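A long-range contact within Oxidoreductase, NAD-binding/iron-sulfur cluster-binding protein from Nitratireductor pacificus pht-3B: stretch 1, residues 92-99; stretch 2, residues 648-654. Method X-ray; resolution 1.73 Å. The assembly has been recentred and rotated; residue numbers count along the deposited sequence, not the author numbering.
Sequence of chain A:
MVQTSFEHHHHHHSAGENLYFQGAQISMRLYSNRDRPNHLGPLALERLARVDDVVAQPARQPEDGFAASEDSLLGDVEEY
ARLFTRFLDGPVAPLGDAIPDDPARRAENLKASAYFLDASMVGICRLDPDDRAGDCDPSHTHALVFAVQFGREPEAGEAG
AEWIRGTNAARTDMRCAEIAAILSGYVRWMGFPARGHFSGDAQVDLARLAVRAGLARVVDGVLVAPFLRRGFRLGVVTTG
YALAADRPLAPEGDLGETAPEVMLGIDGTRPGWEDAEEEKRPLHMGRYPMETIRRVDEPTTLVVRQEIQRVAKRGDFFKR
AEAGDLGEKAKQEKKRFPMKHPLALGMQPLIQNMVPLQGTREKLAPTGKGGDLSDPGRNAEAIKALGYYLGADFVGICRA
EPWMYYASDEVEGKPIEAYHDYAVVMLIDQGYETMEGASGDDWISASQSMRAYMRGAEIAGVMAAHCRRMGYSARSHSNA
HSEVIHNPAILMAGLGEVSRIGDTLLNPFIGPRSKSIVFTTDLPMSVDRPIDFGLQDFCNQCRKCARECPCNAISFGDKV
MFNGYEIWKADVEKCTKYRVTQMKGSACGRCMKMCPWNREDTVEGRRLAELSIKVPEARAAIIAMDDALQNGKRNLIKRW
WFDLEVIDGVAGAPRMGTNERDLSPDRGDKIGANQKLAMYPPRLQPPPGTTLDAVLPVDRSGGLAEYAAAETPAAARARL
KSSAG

Stretch 1 92-99: VAPLGDAI
Stretch 2 (648-654) DGVAGAP

Two stretches of one chain, at least 554 residues apart in sequence wherever they touch, run side by side in nearly the same direction: the vectors from CA of Ala 93 to CA of Ala 98 and from CA of Gly 649 to CA of Ala 653 differ by 9°. Stretch 1 has no regular secondary structure. From Val 92 to Leu 95 it is extended (phi/psi -105/130, -71/161, -62/145, -79/123); Gly 96 stays open at -92/-166, Asp 97 and Ala 98 turn at -99/3 and -118/3, and Ile 99 extends again at -78/128. Stretch 2 begins with positive phi at Asp 648 (57/41) and Gly 649 (83/3), then forms a short strand, Val 650 (-129/134), Ala 651 (-72/132) and Gly 652 (-151/180), before Ala 653 (-62/152) and Pro 654 (-61/133). The register is set by CA-CA distances of 5.9 Å for Pro 94 and Val 650, 5.8 Å for Gly 96 and Ala 651, and 5.1 Å for Ala 98 and Gly 652.

No direct hydrogen bond joins the modelled atoms of the two backbones; two waters bridge them instead, both through Ala 651. Water 1 donates to Pro 94 O (2.7 Å from its oxygen) and accepts from Ala 651 N (3.0 Å). Water 2 accepts from Ala 98 N (2.8 Å) and donates to Ala 651 O (2.8 Å). The amide and carbonyl of Ala 651 are thus both satisfied across the gap.

Side-chain packing is sparse, and the stretches bury 297 Å² in total. Ala 93 and Pro 94 point toward stretch 2 and meet the same carbonyl, with Ala 93 CB 3.7 Å and Pro 94 CD 3.5 Å from Gly 649 O. The Pro 94 ring, C-gamma exo, makes the apolar side-chain contact: its CG lies 3.7 Å from CG2 of Val 650, whose chi1 is t (-176°). The other Val 650 methyl, CG1, approaches Gly 96 CA at 3.8 Å. Gly 96 CA is also 3.8 Å from Ala 651 O; an ideal CB here would clash with that oxygen at 2.3 Å, so the close approach depends on glycine. Gly 649 is constrained differently, since at its backbone angles a CB would jam against the preceding carbonyl oxygen. Ala 98 points toward stretch 2, placing its CB 3.5 Å from Ala 653 N and 3.8 Å from Gly 652 C. Leu 95 (t, p) points away; Ile 99 (m, m) points sideways, its end coming nearer. Asp 97 and Asp 648 are modelled only to CB.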

# COMPACT_ATOMS: atom_id res chain seq x y z
N VAL A 92 -11.57 -2.43 24.38
CA VAL A 92 -12.02 -1.07 24.09
C VAL A 92 -11.18 -0.11 24.96
O VAL A 92 -11.03 -0.29 26.15
CB VAL A 92 -13.50 -0.96 24.41
CG1 VAL A 92 -14.03 0.38 24.05
CG2 VAL A 92 -14.27 -2.06 23.70
N ALA A 93 -10.62 0.91 24.35
CA ALA A 93 -9.90 1.90 25.05
C ALA A 93 -10.84 2.80 25.89
O ALA A 93 -12.03 2.94 25.60
CB ALA A 93 -9.12 2.75 24.05
N PRO A 94 -10.27 3.51 26.87
CA PRO A 94 -11.01 4.55 27.54
C PRO A 94 -11.43 5.65 26.59
O PRO A 94 -10.70 5.99 25.61
CB PRO A 94 -10.01 5.13 28.57
CG PRO A 94 -8.98 4.11 28.70
CD PRO A 94 -8.88 3.43 27.36
N LEU A 95 -12.61 6.19 26.85
CA LEU A 95 -13.12 7.26 26.05
C LEU A 95 -12.46 8.56 26.44
O LEU A 95 -12.46 8.95 27.59
CB LEU A 95 -14.61 7.34 26.19
CG LEU A 95 -15.31 8.33 25.29
CD1 LEU A 95 -15.53 7.75 23.91
CD2 LEU A 95 -16.64 8.76 25.90
N GLY A 96 -11.83 9.20 25.48
CA GLY A 96 -11.25 10.52 25.71
C GLY A 96 -12.20 11.66 25.37
O GLY A 96 -13.38 11.47 25.19
N ASP A 97 -11.63 12.85 25.28
CA ASP A 97 -12.39 14.12 25.17
C ASP A 97 -12.48 14.60 23.71
O ASP A 97 -12.92 15.74 23.51
CB ASP A 97 -11.67 15.26 26.02
N ALA A 98 -11.95 13.85 22.73
CA ALA A 98 -11.67 14.45 21.40
C ALA A 98 -12.43 13.87 20.25
O ALA A 98 -12.18 14.27 19.12
CB ALA A 98 -10.17 14.40 21.11
N ILE A 99 -13.33 12.93 20.50
CA ILE A 99 -14.11 12.35 19.43
C ILE A 99 -15.24 13.32 19.05
O ILE A 99 -15.99 13.80 19.91
CB ILE A 99 -14.71 11.00 19.85
CG1 ILE A 99 -13.64 10.11 20.51
CG2 ILE A 99 -15.34 10.29 18.66
CD1 ILE A 99 -12.40 9.92 19.64
N ASP A 648 -0.71 7.15 26.28
CA ASP A 648 -1.04 6.41 27.52
C ASP A 648 -2.40 5.68 27.33
O ASP A 648 -3.24 5.61 28.21
CB ASP A 648 -1.02 7.37 28.74
N GLY A 649 -2.60 5.11 26.14
CA GLY A 649 -3.75 4.23 25.92
C GLY A 649 -5.04 4.94 25.60
O GLY A 649 -6.06 4.27 25.40
N VAL A 650 -5.00 6.25 25.49
CA VAL A 650 -6.22 7.02 25.20
C VAL A 650 -6.04 7.96 24.06
O VAL A 650 -5.09 8.75 24.03
CB VAL A 650 -6.66 7.88 26.45
CG1 VAL A 650 -7.98 8.62 26.22
CG2 VAL A 650 -6.82 6.94 27.64
N ALA A 651 -7.04 7.97 23.16
CA ALA A 651 -7.06 8.95 22.07
C ALA A 651 -7.39 10.36 22.53
O ALA A 651 -8.34 10.56 23.27
CB ALA A 651 -8.09 8.53 21.03
N GLY A 652 -6.63 11.34 22.12
CA GLY A 652 -6.95 12.72 22.39
C GLY A 652 -6.44 13.66 21.33
O GLY A 652 -5.85 13.26 20.32
N ALA A 653 -6.69 14.92 21.49
CA ALA A 653 -6.18 15.90 20.57
C ALA A 653 -4.65 15.91 20.57
O ALA A 653 -4.03 15.56 21.54
CB ALA A 653 -6.65 17.29 20.92
N PRO A 654 -4.04 16.30 19.46
CA PRO A 654 -2.58 16.25 19.37
C PRO A 654 -1.98 17.15 20.43
O PRO A 654 -2.37 18.28 20.54
CB PRO A 654 -2.30 16.79 17.97
CG PRO A 654 -3.50 16.33 17.21
CD PRO A 654 -4.66 16.53 18.15
O HOH W 1 -9.54 6.39 23.18
O HOH W 2 -10.93 11.26 22.52